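D-glycerate 2-kinase (Thermotoga maritima, PDB 2B8N) phosphorylates D-glycerate to 2-phosphoglycerate in a magnesium- and ATP-dependent reaction, a step in the breakdown of serine. Local coordinates at residues E142-G147 with E151-L156. Numbering follows the deposited sequence.
Sequences ELPLEG and EEIQKL
The extended loop that leads from helix 137-140 into helix 150-162 folds back beside the first turns of the helix it precedes, and Pro144 meets Ile153 there. The delta methyl of the isoleucine lies against the CB–CG side of the proline ring, with Ile153 CD1 3.7 Å from Pro144 CB and equally near CG. Ile153, a branched apolar side chain buried on the helix face turned to the loop, reaches across because CG1 stands anti to its own carbonyl carbon (chi1 -79°) and a near-trans chi2 carries CD1 outward. Proline's fixed phi suits the extended loop, and its ring offers a rigid apolar surface; its carbonyl oxygen accepts a bond from Gln179 NE2. Loop and helix belong to the helical connection between strands 128-133 and 193-199, neighbours in the parallel sheet. Glu152 OE1 accepts from Ser149 N, three residues earlier, as the glutamate does in a capping box, while OE2 bonds to Ser237 OG. Gly147, whose positive phi (91°) glycine easily adopts, gives its carbonyl to Ser239 OG. Glu142 OE1 accepts Leu143 N at 3.0 Å through its anti lone pair, a bent bond of 140°, and OE2 forms salt bridges to Lys181 and Arg174, which would offset its charge.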
ATOM      1  N   GLU A 142       0.964  -1.664 -18.224  1.00 29.11           N
ATOM      2  CA  GLU A 142       0.835  -2.956 -18.920  1.00 27.45           C
ATOM      3  C   GLU A 142       0.674  -2.795 -20.438  1.00 27.63           C
ATOM      4  O   GLU A 142       0.006  -1.881 -20.920  1.00 26.78           O
ATOM      5  CB  GLU A 142      -0.347  -3.766 -18.345  1.00 26.14           C
ATOM      6  CG  GLU A 142      -0.498  -5.191 -18.893  1.00 25.21           C
ATOM      7  CD  GLU A 142       0.708  -6.078 -18.605  1.00 31.72           C
ATOM      8  OE1 GLU A 142       1.714  -6.009 -19.350  1.00 37.07           O
ATOM      9  OE2 GLU A 142       0.656  -6.846 -17.631  1.00 26.15           O
ATOM     10  N   LEU A 143       1.302  -3.706 -21.174  1.00 28.27           N
ATOM     11  CA  LEU A 143       1.206  -3.786 -22.640  1.00 28.59           C
ATOM     12  C   LEU A 143       1.607  -5.218 -23.014  1.00 28.09           C
ATOM     13  O   LEU A 143       2.783  -5.555 -22.905  1.00 28.16           O
ATOM     14  CB  LEU A 143       2.157  -2.772 -23.281  1.00 27.95           C
ATOM     15  CG  LEU A 143       2.359  -2.790 -24.809  1.00 28.83           C
ATOM     16  CD1 LEU A 143       1.224  -2.095 -25.529  1.00 29.48           C
ATOM     17  CD2 LEU A 143       3.675  -2.156 -25.210  1.00 27.97           C
ATOM     18  N   PRO A 144       0.635  -6.090 -23.358  1.00 27.58           N
ATOM     19  CA  PRO A 144       0.970  -7.506 -23.694  1.00 27.28           C
ATOM     20  C   PRO A 144       2.046  -7.674 -24.773  1.00 28.57           C
ATOM     21  O   PRO A 144       2.262  -6.757 -25.591  1.00 28.04           O
ATOM     22  CB  PRO A 144      -0.361  -8.084 -24.213  1.00 27.41           C
ATOM     23  CG  PRO A 144      -1.430  -7.167 -23.705  1.00 27.90           C
ATOM     24  CD  PRO A 144      -0.817  -5.831 -23.374  1.00 26.83           C
ATOM     25  N   LEU A 145       2.703  -8.835 -24.781  1.00 28.71           N
ATOM     26  CA  LEU A 145       3.623  -9.182 -25.875  1.00 28.38           C
ATOM     27  C   LEU A 145       2.830  -9.347 -27.174  1.00 28.96           C
ATOM     28  O   LEU A 145       1.684  -9.797 -27.142  1.00 28.08           O
ATOM     29  CB  LEU A 145       4.387 -10.472 -25.577  1.00 27.96           C
ATOM     30  CG  LEU A 145       5.248 -10.578 -24.302  1.00 30.35           C
ATOM     31  CD1 LEU A 145       5.453 -12.048 -23.918  1.00 29.45           C
ATOM     32  CD2 LEU A 145       6.591  -9.916 -24.472  1.00 27.26           C
ATOM     33  N   GLU A 146       3.447  -8.978 -28.301  1.00 29.39           N
ATOM     34  CA  GLU A 146       2.832  -9.103 -29.628  1.00 30.60           C
ATOM     35  C   GLU A 146       2.149 -10.444 -29.811  1.00 29.85           C
ATOM     36  O   GLU A 146       2.776 -11.482 -29.668  1.00 30.28           O
ATOM     37  CB  GLU A 146       3.872  -8.944 -30.747  1.00 30.10           C
ATOM     38  CG  GLU A 146       3.923  -7.580 -31.431  1.00 31.22           C
ATOM     39  CD  GLU A 146       4.461  -7.694 -32.866  1.00 37.54           C
ATOM     40  OE1 GLU A 146       5.397  -8.487 -33.090  1.00 51.35           O
ATOM     41  OE2 GLU A 146       3.946  -7.018 -33.785  1.00 53.02           O
ATOM     42  N   GLY A 147       0.862 -10.413 -30.151  1.00 30.09           N
ATOM     43  CA  GLY A 147       0.078 -11.622 -30.364  1.00 29.25           C
ATOM     44  C   GLY A 147      -0.634 -12.158 -29.134  1.00 29.14           C
ATOM     45  O   GLY A 147      -1.227 -13.237 -29.184  1.00 30.46           O
ATOM     46  N   GLU A 151      -7.475  -9.110 -23.221  1.00 29.01           N
ATOM     47  CA  GLU A 151      -8.609  -9.916 -22.769  1.00 28.97           C
ATOM     48  C   GLU A 151      -8.122 -11.231 -22.243  1.00 27.46           C
ATOM     49  O   GLU A 151      -8.640 -11.719 -21.244  1.00 26.70           O
ATOM     50  CB  GLU A 151      -9.611 -10.182 -23.902  1.00 29.74           C
ATOM     51  CG  GLU A 151     -10.508  -9.012 -24.234  1.00 36.84           C
ATOM     52  CD  GLU A 151      -9.732  -7.707 -24.426  1.00 45.49           C
ATOM     53  OE1 GLU A 151      -8.735  -7.715 -25.194  1.00 36.87           O
ATOM     54  OE2 GLU A 151     -10.112  -6.681 -23.797  1.00 55.11           O
ATOM     55  N   GLU A 152      -7.157 -11.816 -22.958  1.00 27.60           N
ATOM     56  CA  GLU A 152      -6.565 -13.105 -22.589  1.00 28.99           C
ATOM     57  C   GLU A 152      -5.886 -12.979 -21.228  1.00 29.65           C
ATOM     58  O   GLU A 152      -5.979 -13.877 -20.366  1.00 29.96           O
ATOM     59  CB  GLU A 152      -5.531 -13.556 -23.633  1.00 28.37           C
ATOM     60  CG  GLU A 152      -6.109 -14.245 -24.837  1.00 31.97           C
ATOM     61  CD  GLU A 152      -5.086 -14.471 -25.944  1.00 31.23           C
ATOM     62  OE1 GLU A 152      -4.563 -13.461 -26.458  1.00 29.03           O
ATOM     63  OE2 GLU A 152      -4.829 -15.646 -26.319  1.00 34.76           O
ATOM     64  N   ILE A 153      -5.188 -11.863 -21.044  1.00 29.40           N
ATOM     65  CA  ILE A 153      -4.558 -11.581 -19.765  1.00 30.53           C
ATOM     66  C   ILE A 153      -5.634 -11.427 -18.667  1.00 29.45           C
ATOM     67  O   ILE A 153      -5.592 -12.158 -17.679  1.00 29.81           O
ATOM     68  CB  ILE A 153      -3.553 -10.416 -19.893  1.00 29.64           C
ATOM     69  CG1 ILE A 153      -2.263 -10.949 -20.513  1.00 30.53           C
ATOM     70  CG2 ILE A 153      -3.243  -9.800 -18.554  1.00 31.07           C
ATOM     71  CD1 ILE A 153      -1.421  -9.879 -21.149  1.00 31.84           C
ATOM     72  N   GLN A 154      -6.606 -10.534 -18.856  1.00 29.25           N
ATOM     73  CA  GLN A 154      -7.743 -10.415 -17.923  1.00 31.21           C
ATOM     74  C   GLN A 154      -8.281 -11.827 -17.562  1.00 30.15           C
ATOM     75  O   GLN A 154      -8.343 -12.207 -16.391  1.00 30.35           O
ATOM     76  CB  GLN A 154      -8.862  -9.531 -18.534  1.00 31.36           C
ATOM     77  CG  GLN A 154      -8.556  -7.989 -18.596  1.00 38.42           C
ATOM     78  CD  GLN A 154      -9.486  -7.163 -19.560  1.00 37.60           C
ATOM     79  OE1 GLN A 154      -9.003  -6.372 -20.385  1.00 43.97           O
ATOM     80  NE2 GLN A 154     -10.811  -7.357 -19.445  1.00 40.47           N
ATOM     81  N   LYS A 155      -8.627 -12.613 -18.582  1.00 29.58           N
ATOM     82  CA  LYS A 155      -9.268 -13.923 -18.376  1.00 29.39           C
ATOM     83  C   LYS A 155      -8.371 -14.952 -17.681  1.00 29.18           C
ATOM     84  O   LYS A 155      -8.854 -15.734 -16.864  1.00 30.64           O
ATOM     85  CB  LYS A 155      -9.739 -14.535 -19.705  1.00 28.84           C
ATOM     86  CG  LYS A 155     -10.972 -13.903 -20.358  1.00 29.71           C
ATOM     87  CD  LYS A 155     -11.763 -14.993 -21.097  1.00 30.61           C
ATOM     88  CE  LYS A 155     -12.874 -14.456 -22.007  1.00 33.07           C
ATOM     89  NZ  LYS A 155     -13.552 -15.565 -22.797  1.00 32.44           N
ATOM     90  N   LEU A 156      -7.090 -14.968 -18.024  1.00 27.72           N
ATOM     91  CA  LEU A 156      -6.141 -15.927 -17.443  1.00 28.65           C
ATOM     92  C   LEU A 156      -5.904 -15.723 -15.953  1.00 28.77           C
ATOM     93  O   LEU A 156      -5.758 -16.703 -15.217  1.00 27.45           O
ATOM     94  CB  LEU A 156      -4.763 -15.818 -18.112  1.00 29.39           C
ATOM     95  CG  LEU A 156      -4.511 -16.676 -19.333  1.00 32.72           C
ATOM     96  CD1 LEU A 156      -3.166 -16.317 -19.988  1.00 34.72           C
ATOM     97  CD2 LEU A 156      -4.578 -18.164 -18.959  1.00 38.72           C
TER